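Local coordinates for protein 6-carboxyhexanoate--CoA ligase (Aquifex aeolicus, PDB 5TVA) that belongs to the BioW family of CoA ligases and holds adenosine monophosphate and coenzyme A in pockets within a single chain, at residues 66-71 and 198-203; 71-76 and 205-210; 82-87 and 190-195. All coordinates share one frame; numbering follows the deposited sequence.

All three contacts use one mixed sheet and helix 73-85. Contact 1 pairs the edge strand 65-69 with strand 198-203. In contact 2 the helix start meets the loop after strand 198-203, and contact 3 sets residues 82-87, further along, against the neighbouring strand 190-194. Contacts 1 and 2, centres about 12 Å apart, touch where Ile202 CG2 lies 3.7 Å from Ala76 CB. Contacts 1 and 3, centres about 10 Å apart, are joined by the probable hydrogen bond Val200 N to Val192 O, 2.9 Å. The ligands lie just beyond: the side chain of Tyr199 is about 7 Å from coenzyme A, and those of Lys206 and Val192 about 8 and 13 Å from adenosine monophosphate.

Contact 1 of 3, residues 66-71 and 198-203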
ATOM      1  N   SER A  66      -1.657 -14.953   5.278  1.00 48.05           N
ATOM      2  CA  SER A  66      -0.739 -16.084   5.277  1.00 49.76           C
ATOM      3  C   SER A  66       0.667 -15.561   5.042  1.00 50.99           C
ATOM      4  O   SER A  66       0.871 -14.410   4.633  1.00 46.59           O
ATOM      5  CB  SER A  66      -1.105 -17.129   4.215  1.00 50.17           C
ATOM      6  OG  SER A  66      -0.925 -16.617   2.903  1.00 57.54           O
ATOM      7  N   THR A  67       1.639 -16.438   5.287  1.00 50.73           N
ATOM      8  CA  THR A  67       3.039 -16.053   5.388  1.00 52.80           C
ATOM      9  C   THR A  67       3.916 -17.127   4.755  1.00 53.70           C
ATOM     10  O   THR A  67       3.692 -18.320   4.975  1.00 51.38           O
ATOM     11  CB  THR A  67       3.415 -15.844   6.863  1.00 54.69           C
ATOM     12  OG1 THR A  67       2.544 -14.851   7.431  1.00 52.18           O
ATOM     13  CG2 THR A  67       4.869 -15.420   7.001  1.00 48.41           C
ATOM     14  N   TYR A  68       4.912 -16.704   3.968  1.00 49.13           N
ATOM     15  CA  TYR A  68       5.762 -17.638   3.243  1.00 52.85           C
ATOM     16  C   TYR A  68       7.199 -17.139   3.214  1.00 60.82           C
ATOM     17  O   TYR A  68       7.451 -15.949   2.987  1.00 59.60           O
ATOM     18  CB  TYR A  68       5.251 -17.862   1.812  1.00 58.54           C
ATOM     19  CG  TYR A  68       3.912 -18.558   1.784  1.00 56.09           C
ATOM     20  CD1 TYR A  68       3.826 -19.946   1.796  1.00 55.60           C
ATOM     21  CD2 TYR A  68       2.733 -17.826   1.801  1.00 49.66           C
ATOM     22  CE1 TYR A  68       2.602 -20.588   1.793  1.00 55.44           C
ATOM     23  CE2 TYR A  68       1.497 -18.457   1.802  1.00 54.22           C
ATOM     24  CZ  TYR A  68       1.437 -19.840   1.790  1.00 59.12           C
ATOM     25  OH  TYR A  68       0.213 -20.474   1.786  1.00 55.84           O
ATOM     26  N   SER A  69       8.132 -18.070   3.439  1.00 59.70           N
ATOM     27  CA  SER A  69       9.560 -17.789   3.478  1.00 61.35           C
ATOM     28  C   SER A  69      10.286 -18.570   2.388  1.00 58.02           C
ATOM     29  O   SER A  69       9.916 -19.695   2.043  1.00 57.06           O
ATOM     30  CB  SER A  69      10.152 -18.138   4.854  1.00 68.99           C
ATOM     31  OG  SER A  69       9.274 -17.738   5.904  1.00 69.64           O
ATOM     32  N   PHE A  70      11.325 -17.957   1.844  1.00 60.22           N
ATOM     33  CA  PHE A  70      12.070 -18.516   0.730  1.00 63.93           C
ATOM     34  C   PHE A  70      13.538 -18.198   0.944  1.00 68.64           C
ATOM     35  O   PHE A  70      13.907 -17.410   1.821  1.00 69.44           O
ATOM     36  CB  PHE A  70      11.568 -17.965  -0.620  1.00 64.19           C
ATOM     37  CG  PHE A  70      10.168 -18.376  -0.934  1.00 61.44           C
ATOM     38  CD1 PHE A  70       9.911 -19.599  -1.531  1.00 60.23           C
ATOM     39  CD2 PHE A  70       9.101 -17.574  -0.570  1.00 59.51           C
ATOM     40  CE1 PHE A  70       8.616 -20.004  -1.789  1.00 57.35           C
ATOM     41  CE2 PHE A  70       7.800 -17.975  -0.817  1.00 59.41           C
ATOM     42  CZ  PHE A  70       7.558 -19.194  -1.425  1.00 61.10           C
ATOM     43  N   LYS A  71      14.387 -18.816   0.137  1.00 66.16           N
ATOM     44  CA  LYS A  71      15.818 -18.712   0.343  1.00 76.22           C
ATOM     45  C   LYS A  71      16.523 -17.854  -0.700  1.00 77.58           C
ATOM     46  O   LYS A  71      17.734 -17.630  -0.576  1.00 76.62           O
ATOM     47  CB  LYS A  71      16.421 -20.123   0.406  1.00 80.74           C
ATOM     48  CG  LYS A  71      15.772 -20.992   1.502  1.00 81.02           C
ATOM     49  CD  LYS A  71      15.520 -20.174   2.768  1.00 75.89           C
ATOM     50  CE  LYS A  71      14.553 -20.849   3.706  1.00 77.32           C
ATOM     51  NZ  LYS A  71      13.134 -20.451   3.437  1.00 76.31           N
ATOM     52  N   GLY A 198      -6.240 -13.660  -0.519  1.00 51.10           N
ATOM     53  CA  GLY A 198      -6.070 -12.978   0.744  1.00 38.51           C
ATOM     54  C   GLY A 198      -4.864 -12.064   0.704  1.00 44.63           C
ATOM     55  O   GLY A 198      -4.509 -11.494  -0.335  1.00 46.95           O
ATOM     56  N   TYR A 199      -4.213 -11.928   1.863  1.00 46.79           N
ATOM     57  CA  TYR A 199      -3.019 -11.104   2.028  1.00 41.26           C
ATOM     58  C   TYR A 199      -1.849 -12.053   2.275  1.00 50.37           C
ATOM     59  O   TYR A 199      -1.806 -12.753   3.298  1.00 45.32           O
ATOM     60  CB  TYR A 199      -3.220 -10.106   3.169  1.00 44.15           C
ATOM     61  CG  TYR A 199      -2.033  -9.217   3.499  1.00 47.26           C
ATOM     62  CD1 TYR A 199      -1.762  -8.082   2.747  1.00 45.24           C
ATOM     63  CD2 TYR A 199      -1.196  -9.499   4.583  1.00 47.20           C
ATOM     64  CE1 TYR A 199      -0.687  -7.251   3.048  1.00 42.13           C
ATOM     65  CE2 TYR A 199      -0.110  -8.672   4.890  1.00 41.57           C
ATOM     66  CZ  TYR A 199       0.134  -7.546   4.122  1.00 43.25           C
ATOM     67  OH  TYR A 199       1.204  -6.704   4.397  1.00 39.67           O
ATOM     68  N   VAL A 200      -0.910 -12.085   1.333  1.00 47.66           N
ATOM     69  CA  VAL A 200       0.100 -13.136   1.268  1.00 48.24           C
ATOM     70  C   VAL A 200       1.465 -12.490   1.472  1.00 45.39           C
ATOM     71  O   VAL A 200       2.002 -11.844   0.569  1.00 44.41           O
ATOM     72  CB  VAL A 200       0.025 -13.912  -0.053  1.00 45.87           C
ATOM     73  CG1 VAL A 200       0.925 -15.117  -0.002  1.00 49.45           C
ATOM     74  CG2 VAL A 200      -1.404 -14.359  -0.294  1.00 42.62           C
ATOM     75  N   ARG A 201       2.039 -12.670   2.665  1.00 52.51           N
ATOM     76  CA  ARG A 201       3.316 -12.050   3.006  1.00 52.10           C
ATOM     77  C   ARG A 201       4.462 -12.945   2.558  1.00 47.64           C
ATOM     78  O   ARG A 201       4.427 -14.156   2.772  1.00 49.76           O
ATOM     79  CB  ARG A 201       3.375 -11.795   4.507  1.00 52.83           C
ATOM     80  CG  ARG A 201       1.995 -11.447   5.070  1.00 51.88           C
ATOM     81  CD  ARG A 201       2.028 -11.203   6.554  1.00 51.44           C
ATOM     82  NE  ARG A 201       3.185 -10.398   6.920  1.00 54.27           N
ATOM     83  CZ  ARG A 201       4.124 -10.802   7.769  1.00 54.21           C
ATOM     84  NH1 ARG A 201       4.018 -11.995   8.343  1.00 54.73           N
ATOM     85  NH2 ARG A 201       5.149 -10.006   8.054  1.00 53.41           N
ATOM     86  N   ILE A 202       5.463 -12.358   1.906  1.00 47.65           N
ATOM     87  CA  ILE A 202       6.441 -13.147   1.167  1.00 51.78           C
ATOM     88  C   ILE A 202       7.834 -12.564   1.377  1.00 58.51           C
ATOM     89  O   ILE A 202       8.083 -11.405   1.024  1.00 52.85           O
ATOM     90  CB  ILE A 202       6.098 -13.205  -0.328  1.00 51.28           C
ATOM     91  CG1 ILE A 202       4.821 -14.030  -0.524  1.00 52.48           C
ATOM     92  CG2 ILE A 202       7.271 -13.754  -1.129  1.00 54.98           C
ATOM     93  CD1 ILE A 202       4.205 -13.916  -1.905  1.00 48.08           C
ATOM     94  N   THR A 203       8.744 -13.373   1.939  1.00 57.38           N
ATOM     95  CA  THR A 203      10.130 -12.958   2.220  1.00 62.03           C
ATOM     96  C   THR A 203      11.143 -13.933   1.618  1.00 65.95           C
ATOM     97  O   THR A 203      10.959 -15.148   1.709  1.00 66.63           O
ATOM     98  CB  THR A 203      10.411 -12.872   3.741  1.00 61.88           C
ATOM     99  OG1 THR A 203       9.192 -12.613   4.448  1.00 66.93           O
ATOM    100  CG2 THR A 203      11.417 -11.773   4.050  1.00 59.76           C
TER
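Ser66 to Ser69 run parallel to Val200 to Thr203 and exchange backbone bonds with the partner strand. Arg201 bonds through both its N and its O to the residues flanking Thr67: its N gives a nearly straight bond to Ser66 O (2.9 Å, 175°), while Tyr68 N reaches Arg201 O at 2.9 Å, almost along the C=O axis. Thr203 N to Tyr68 O continues the ladder at 3.1 Å, and a weak bond from Phe70 N to Thr203 O closes it.

On one face Thr67 and Arg201 lie side by side. The arginine chain bends at chi3 (43°), which brings NH1 over to Thr67 OG1; the oxygen meets the edge of the guanidinium in a weak 3.3 Å bond. Thr203 OG1 on this face bonds instead to Thr189.

On the other face the Tyr68 ring, its CG anti to the carbonyl carbon (chi1 -66°), crosses Val200 obliquely, with CD2 3.7 Å from CG1. Phe70 adopts the same first torsion and sets CE2 4.3 Å from Ile202 CG2. Both rings also meet Phe79 of helix 73-85. This is a parallel pairing at the edge of a mixed six-stranded sheet, with helix 73-85 on the aromatic face and helix 158-173 on the Arg201 face.

Contact 2 of 3, residues 71-76 and 205-210; sequences KSPEEA and LKEKGD
Pro73, the first residue of helix 73-85, is where the two segments press together. Its ring lies against the Leu205-Lys206 backbone, with CG 3.7 Å from Lys206 C. From the other segment the Glu207 chain, bent at chi2 (58°), crosses the proline at about a right angle and sets OE2 3.4 Å from Pro73 CG and equally near CD. One turn further along the helix, Ala76 meets Leu205, whose CG is anti to its carbonyl carbon (chi1 -73°), so that CD2 comes within 3.8 Å of Ala76 CB and also touches the Ala76 carbonyl. Leu205 O is taken by Arg77 NH2, a second tie to the same helix. Lys206, buried, turns the other way, its extended chain carrying NZ to Asp210 O (2.8 Å) and to the carbonyl oxygen of Ser182, a residue of the adenosine monophosphate pocket.

The outer side is looser. Glu207 and Glu74 are exposed, their OE2 atoms 5.0 Å apart without touching, like charges that would be expected to disfavour a closer approach.

Ser72 caps the helix weakly, OG accepting from Glu75 N at 3.4 Å and itself donating a weak bond to Glu75 OE1. The arrangement is that of a serine N-cap followed by an N1 proline, here packed on the loop leaving a sheet strand.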
ATOM      1  N   LYS A  71      14.387 -18.816   0.137  1.00 66.16           N
ATOM      2  CA  LYS A  71      15.818 -18.712   0.343  1.00 76.22           C
ATOM      3  C   LYS A  71      16.523 -17.854  -0.700  1.00 77.58           C
ATOM      4  O   LYS A  71      17.734 -17.630  -0.576  1.00 76.62           O
ATOM      5  CB  LYS A  71      16.421 -20.123   0.406  1.00 80.74           C
ATOM      6  CG  LYS A  71      15.772 -20.992   1.502  1.00 81.02           C
ATOM      7  CD  LYS A  71      15.520 -20.174   2.768  1.00 75.89           C
ATOM      8  CE  LYS A  71      14.553 -20.849   3.706  1.00 77.32           C
ATOM      9  NZ  LYS A  71      13.134 -20.451   3.437  1.00 76.31           N
ATOM     10  N   SER A  72      15.801 -17.348  -1.700  1.00 69.41           N
ATOM     11  CA  SER A  72      16.345 -16.356  -2.621  1.00 79.90           C
ATOM     12  C   SER A  72      15.213 -15.482  -3.148  1.00 77.19           C
ATOM     13  O   SER A  72      14.067 -15.941  -3.231  1.00 74.71           O
ATOM     14  CB  SER A  72      17.094 -17.015  -3.791  1.00 77.95           C
ATOM     15  OG  SER A  72      16.214 -17.759  -4.615  1.00 79.13           O
ATOM     16  N   PRO A  73      15.492 -14.221  -3.490  1.00 74.74           N
ATOM     17  CA  PRO A  73      14.442 -13.385  -4.103  1.00 76.32           C
ATOM     18  C   PRO A  73      13.870 -13.964  -5.387  1.00 77.48           C
ATOM     19  O   PRO A  73      12.670 -13.796  -5.645  1.00 70.89           O
ATOM     20  CB  PRO A  73      15.157 -12.048  -4.345  1.00 73.58           C
ATOM     21  CG  PRO A  73      16.242 -12.014  -3.294  1.00 76.62           C
ATOM     22  CD  PRO A  73      16.703 -13.447  -3.157  1.00 76.14           C
ATOM     23  N   GLU A  74      14.689 -14.647  -6.194  1.00 77.97           N
ATOM     24  CA  GLU A  74      14.178 -15.290  -7.403  1.00 73.67           C
ATOM     25  C   GLU A  74      13.086 -16.297  -7.068  1.00 72.87           C
ATOM     26  O   GLU A  74      12.118 -16.451  -7.826  1.00 74.28           O
ATOM     27  CB  GLU A  74      15.310 -15.974  -8.177  1.00 75.34           C
ATOM     28  CG  GLU A  74      16.508 -15.086  -8.548  1.00 85.21           C
ATOM     29  CD  GLU A  74      17.342 -14.616  -7.355  1.00 90.03           C
ATOM     30  OE1 GLU A  74      17.172 -15.153  -6.239  1.00 88.13           O
ATOM     31  OE2 GLU A  74      18.167 -13.692  -7.536  1.00 96.20           O
ATOM     32  N   GLU A  75      13.220 -16.991  -5.939  1.00 69.31           N
ATOM     33  CA  GLU A  75      12.220 -17.971  -5.537  1.00 68.01           C
ATOM     34  C   GLU A  75      10.995 -17.301  -4.937  1.00 64.49           C
ATOM     35  O   GLU A  75       9.873 -17.802  -5.079  1.00 61.47           O
ATOM     36  CB  GLU A  75      12.825 -18.949  -4.533  1.00 74.40           C
ATOM     37  CG  GLU A  75      13.904 -19.839  -5.127  1.00 81.10           C
ATOM     38  CD  GLU A  75      14.652 -20.627  -4.070  1.00 85.57           C
ATOM     39  OE1 GLU A  75      15.064 -20.021  -3.049  1.00 79.97           O
ATOM     40  OE2 GLU A  75      14.812 -21.854  -4.261  1.00 89.16           O
ATOM     41  N   ALA A  76      11.201 -16.183  -4.241  1.00 63.43           N
ATOM     42  CA  ALA A  76      10.079 -15.448  -3.678  1.00 62.17           C
ATOM     43  C   ALA A  76       9.259 -14.785  -4.778  1.00 60.13           C
ATOM     44  O   ALA A  76       8.022 -14.795  -4.737  1.00 57.92           O
ATOM     45  CB  ALA A  76      10.594 -14.418  -2.674  1.00 60.98           C
ATOM     46  N   LEU A 205      11.575 -10.550  -1.081  1.00 64.34           N
ATOM     47  CA  LEU A 205      11.370 -10.137  -2.462  1.00 65.00           C
ATOM     48  C   LEU A 205      12.493  -9.240  -2.985  1.00 68.63           C
ATOM     49  O   LEU A 205      12.449  -8.826  -4.153  1.00 64.22           O
ATOM     50  CB  LEU A 205      10.001  -9.455  -2.606  1.00 62.99           C
ATOM     51  CG  LEU A 205       8.797 -10.409  -2.552  1.00 60.25           C
ATOM     52  CD1 LEU A 205       7.463  -9.677  -2.388  1.00 50.12           C
ATOM     53  CD2 LEU A 205       8.780 -11.247  -3.815  1.00 59.43           C
ATOM     54  N   LYS A 206      13.506  -8.954  -2.165  1.00 71.33           N
ATOM     55  CA  LYS A 206      14.733  -8.332  -2.653  1.00 73.65           C
ATOM     56  C   LYS A 206      15.879  -8.673  -1.712  1.00 76.09           C
ATOM     57  O   LYS A 206      15.675  -9.063  -0.556  1.00 70.62           O
ATOM     58  CB  LYS A 206      14.607  -6.811  -2.770  1.00 67.45           C
ATOM     59  CG  LYS A 206      14.473  -6.109  -1.431  1.00 65.98           C
ATOM     60  CD  LYS A 206      14.623  -4.615  -1.575  1.00 69.00           C
ATOM     61  CE  LYS A 206      14.071  -3.905  -0.365  1.00 68.51           C
ATOM     62  NZ  LYS A 206      14.178  -2.439  -0.544  1.00 74.76           N
ATOM     63  N   GLU A 207      17.092  -8.488  -2.228  1.00 78.79           N
ATOM     64  CA  GLU A 207      18.286  -8.593  -1.404  1.00 79.69           C
ATOM     65  C   GLU A 207      18.357  -7.429  -0.427  1.00 82.50           C
ATOM     66  O   GLU A 207      18.076  -6.283  -0.786  1.00 84.06           O
ATOM     67  CB  GLU A 207      19.537  -8.618  -2.277  1.00 73.83           C
ATOM     68  CG  GLU A 207      20.480  -9.766  -1.942  1.00 83.66           C
ATOM     69  CD  GLU A 207      19.813 -11.117  -2.067  1.00 83.23           C
ATOM     70  OE1 GLU A 207      19.540 -11.742  -1.011  1.00 76.28           O
ATOM     71  OE2 GLU A 207      19.568 -11.542  -3.224  1.00 81.99           O
ATOM     72  N   LYS A 208      18.735  -7.733   0.816  1.00 86.23           N
ATOM     73  CA  LYS A 208      18.875  -6.736   1.871  1.00 83.99           C
ATOM     74  C   LYS A 208      19.955  -5.721   1.521  1.00 84.66           C
ATOM     75  O   LYS A 208      21.125  -5.914   1.860  1.00 90.89           O
ATOM     76  CB  LYS A 208      19.192  -7.423   3.202  1.00 82.40           C
ATOM     77  CG  LYS A 208      19.097  -6.523   4.427  1.00 84.71           C
ATOM     78  CD  LYS A 208      18.977  -7.369   5.687  1.00 88.76           C
ATOM     79  CE  LYS A 208      18.456  -6.563   6.878  1.00 91.40           C
ATOM     80  NZ  LYS A 208      17.328  -7.278   7.564  1.00 83.40           N
ATOM     81  N   GLY A 209      19.567  -4.635   0.857  1.00 89.35           N
ATOM     82  CA  GLY A 209      20.508  -3.631   0.399  1.00 85.27           C
ATOM     83  C   GLY A 209      20.055  -2.981  -0.894  1.00 86.81           C
ATOM     84  O   GLY A 209      20.571  -1.928  -1.286  1.00 81.79           O
ATOM     85  N   ASP A 210      19.097  -3.616  -1.572  1.00 87.11           N
ATOM     86  CA  ASP A 210      18.484  -3.028  -2.761  1.00 86.90           C
ATOM     87  C   ASP A 210      17.656  -1.817  -2.348  1.00 82.67           C
ATOM     88  O   ASP A 210      16.769  -1.949  -1.490  1.00 81.59           O
ATOM     89  CB  ASP A 210      17.608  -4.056  -3.481  1.00 79.84           C
ATOM     90  CG  ASP A 210      17.381  -3.712  -4.948  1.00 82.45           C
ATOM     91  OD1 ASP A 210      17.608  -2.545  -5.337  1.00 83.33           O
ATOM     92  OD2 ASP A 210      16.985  -4.611  -5.722  1.00 79.78           O
TER

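Contact 3 of 3, residues 82-87 and 190-195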
ATOM      1  N   LYS A  82       3.162 -16.834  -8.994  1.00 53.38           N
ATOM      2  CA  LYS A  82       2.216 -17.944  -8.937  1.00 54.42           C
ATOM      3  C   LYS A  82       0.934 -17.539  -8.227  1.00 54.42           C
ATOM      4  O   LYS A  82      -0.168 -17.796  -8.727  1.00 55.27           O
ATOM      5  CB  LYS A  82       2.849 -19.153  -8.246  1.00 54.76           C
ATOM      6  CG  LYS A  82       1.905 -20.332  -8.119  1.00 55.61           C
ATOM      7  CD  LYS A  82       2.683 -21.633  -7.934  1.00 65.72           C
ATOM      8  CE  LYS A  82       2.791 -22.031  -6.471  1.00 62.07           C
ATOM      9  NZ  LYS A  82       1.540 -22.661  -5.951  1.00 68.24           N
ATOM     10  N   LYS A  83       1.059 -16.912  -7.052  1.00 50.93           N
ATOM     11  CA  LYS A  83      -0.130 -16.507  -6.303  1.00 49.56           C
ATOM     12  C   LYS A  83      -0.972 -15.516  -7.102  1.00 49.48           C
ATOM     13  O   LYS A  83      -2.209 -15.571  -7.066  1.00 44.71           O
ATOM     14  CB  LYS A  83       0.280 -15.916  -4.948  1.00 50.40           C
ATOM     15  CG  LYS A  83       1.058 -16.910  -4.029  1.00 46.82           C
ATOM     16  CD  LYS A  83       0.191 -18.106  -3.710  1.00 39.45           C
ATOM     17  CE  LYS A  83      -1.077 -17.673  -3.010  1.00 47.80           C
ATOM     18  NZ  LYS A  83      -1.963 -18.822  -2.630  1.00 46.01           N
ATOM     19  N   LEU A  84      -0.315 -14.617  -7.848  1.00 48.38           N
ATOM     20  CA  LEU A  84      -1.032 -13.663  -8.695  1.00 47.89           C
ATOM     21  C   LEU A  84      -1.892 -14.366  -9.742  1.00 52.64           C
ATOM     22  O   LEU A  84      -3.026 -13.942 -10.012  1.00 52.14           O
ATOM     23  CB  LEU A  84      -0.040 -12.708  -9.372  1.00 45.34           C
ATOM     24  CG  LEU A  84       0.569 -11.641  -8.451  1.00 49.52           C
ATOM     25  CD1 LEU A  84       1.791 -10.911  -9.053  1.00 39.71           C
ATOM     26  CD2 LEU A  84      -0.518 -10.642  -8.031  1.00 44.94           C
ATOM     27  N   THR A  85      -1.379 -15.438 -10.357  1.00 52.14           N
ATOM     28  CA  THR A  85      -2.197 -16.101 -11.372  1.00 51.29           C
ATOM     29  C   THR A  85      -3.380 -16.825 -10.746  1.00 51.19           C
ATOM     30  O   THR A  85      -4.313 -17.215 -11.455  1.00 52.00           O
ATOM     31  CB  THR A  85      -1.384 -17.082 -12.225  1.00 50.48           C
ATOM     32  OG1 THR A  85      -1.132 -18.277 -11.474  1.00 56.34           O
ATOM     33  CG2 THR A  85      -0.084 -16.472 -12.714  1.00 52.04           C
ATOM     34  N   GLN A  86      -3.373 -17.014  -9.430  1.00 49.29           N
ATOM     35  CA  GLN A  86      -4.575 -17.530  -8.795  1.00 48.97           C
ATOM     36  C   GLN A  86      -5.661 -16.474  -8.651  1.00 53.97           C
ATOM     37  O   GLN A  86      -6.724 -16.781  -8.101  1.00 55.30           O
ATOM     38  CB  GLN A  86      -4.259 -18.104  -7.417  1.00 53.10           C
ATOM     39  CG  GLN A  86      -3.202 -19.184  -7.387  1.00 52.46           C
ATOM     40  CD  GLN A  86      -2.988 -19.703  -5.982  1.00 54.08           C
ATOM     41  OE1 GLN A  86      -3.885 -19.625  -5.138  1.00 54.10           O
ATOM     42  NE2 GLN A  86      -1.785 -20.206  -5.710  1.00 54.03           N
ATOM     43  N   GLU A  87      -5.410 -15.234  -9.077  1.00 50.95           N
ATOM     44  CA  GLU A  87      -6.464 -14.241  -9.227  1.00 51.83           C
ATOM     45  C   GLU A  87      -6.869 -14.070 -10.688  1.00 55.54           C
ATOM     46  O   GLU A  87      -7.423 -13.030 -11.060  1.00 57.69           O
ATOM     47  CB  GLU A  87      -6.048 -12.890  -8.619  1.00 46.18           C
ATOM     48  CG  GLU A  87      -6.040 -12.829  -7.083  1.00 46.53           C
ATOM     49  CD  GLU A  87      -7.437 -12.802  -6.467  1.00 48.44           C
ATOM     50  OE1 GLU A  87      -8.432 -12.739  -7.220  1.00 53.19           O
ATOM     51  OE2 GLU A  87      -7.559 -12.856  -5.225  1.00 47.86           O
ATOM     52  N   GLY A 190       7.631  -8.541   1.526  1.00 53.43           N
ATOM     53  CA  GLY A 190       6.713  -7.844   0.648  1.00 49.75           C
ATOM     54  C   GLY A 190       5.373  -8.539   0.723  1.00 50.08           C
ATOM     55  O   GLY A 190       5.161  -9.317   1.659  1.00 49.27           O
ATOM     56  N   TYR A 191       4.457  -8.294  -0.215  1.00 40.90           N
ATOM     57  CA  TYR A 191       3.238  -9.081  -0.189  1.00 41.16           C
ATOM     58  C   TYR A 191       2.596  -9.125  -1.568  1.00 45.62           C
ATOM     59  O   TYR A 191       3.027  -8.476  -2.526  1.00 43.85           O
ATOM     60  CB  TYR A 191       2.244  -8.559   0.849  1.00 40.70           C
ATOM     61  CG  TYR A 191       1.684  -7.174   0.596  1.00 43.09           C
ATOM     62  CD1 TYR A 191       0.682  -6.959  -0.359  1.00 45.46           C
ATOM     63  CD2 TYR A 191       2.129  -6.087   1.332  1.00 41.43           C
ATOM     64  CE1 TYR A 191       0.157  -5.685  -0.571  1.00 43.90           C
ATOM     65  CE2 TYR A 191       1.615  -4.822   1.141  1.00 44.90           C
ATOM     66  CZ  TYR A 191       0.624  -4.618   0.184  1.00 47.86           C
ATOM     67  OH  TYR A 191       0.118  -3.349   0.008  1.00 39.35           O
ATOM     68  N   VAL A 192       1.533  -9.902  -1.638  1.00 44.23           N
ATOM     69  CA  VAL A 192       0.707 -10.006  -2.820  1.00 44.31           C
ATOM     70  C   VAL A 192      -0.696 -10.183  -2.278  1.00 47.04           C
ATOM     71  O   VAL A 192      -0.877 -10.855  -1.258  1.00 42.07           O
ATOM     72  CB  VAL A 192       1.188 -11.178  -3.700  1.00 48.59           C
ATOM     73  CG1 VAL A 192       0.472 -12.506  -3.371  1.00 45.98           C
ATOM     74  CG2 VAL A 192       1.228 -10.806  -5.127  1.00 45.36           C
ATOM     75  N   SER A 193      -1.684  -9.508  -2.867  1.00 42.14           N
ATOM     76  CA  SER A 193      -3.007  -9.603  -2.268  1.00 41.90           C
ATOM     77  C   SER A 193      -4.082  -9.623  -3.338  1.00 41.49           C
ATOM     78  O   SER A 193      -3.864  -9.217  -4.484  1.00 41.80           O
ATOM     79  CB  SER A 193      -3.277  -8.462  -1.283  1.00 38.44           C
ATOM     80  OG  SER A 193      -3.433  -7.240  -1.965  1.00 43.01           O
ATOM     81  N   GLY A 194      -5.253 -10.099  -2.925  1.00 37.29           N
ATOM     82  CA  GLY A 194      -6.407 -10.204  -3.801  1.00 42.01           C
ATOM     83  C   GLY A 194      -7.544 -10.772  -2.988  1.00 47.35           C
ATOM     84  O   GLY A 194      -7.355 -11.230  -1.854  1.00 45.36           O
ATOM     85  N   LYS A 195      -8.745 -10.720  -3.570  1.00 43.96           N
ATOM     86  CA  LYS A 195      -9.905 -11.150  -2.796  1.00 47.20           C
ATOM     87  C   LYS A 195      -9.916 -12.662  -2.594  1.00 49.38           C
ATOM     88  O   LYS A 195     -10.434 -13.142  -1.577  1.00 52.41           O
ATOM     89  CB  LYS A 195     -11.205 -10.671  -3.456  1.00 49.70           C
ATOM     90  CG  LYS A 195     -11.556  -9.238  -3.120  1.00 50.17           C
ATOM     91  CD  LYS A 195     -12.885  -8.792  -3.704  1.00 51.53           C
ATOM     92  CE  LYS A 195     -13.095  -7.309  -3.434  1.00 53.28           C
ATOM     93  NZ  LYS A 195     -14.425  -6.800  -3.888  1.00 58.79           N
TER
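Residues 82-85 of helix 73-85, and Glu87 after them, lie over strand 190-194, with Leu84 CA 7.1 Å from Val192 CA and Glu87 CA 6.8 Å from Gly194 CA. Val192 points its side chain at the helix and is squeezed there: CG2 lies 3.4 Å from Leu84 CD2 and 3.5 Å from Leu84 CG, both tighter than usual van der Waals contact. Its chi1 of 91°, away from a staggered value, fits this crowding. The other branch, CG1, meets Lys83 CB at 3.8 Å, after which the lysine chain bends at chi2 and chi3 and leads its amine off to Gln86 OE1. This is helix-on-sheet packing against a mixed beta-sheet, and Leu84 goes on to touch Ala177 of the next strand and Ala94 of helix 91-102.

Glu87 works on the tight connection of the hairpin formed by strands 190-194 and 198-203. With CG anti to its carbonyl carbon and a further bend at chi2 (-73°), it sets OE2 3.1 Å from Gly194 C. Lys195 N is 3.0 Å from OE2 but badly angled for a bond; the backbone N-H groups of Glu196 and Ile197 both donate to that oxygen, two bonds that fix the carboxylate against the turn.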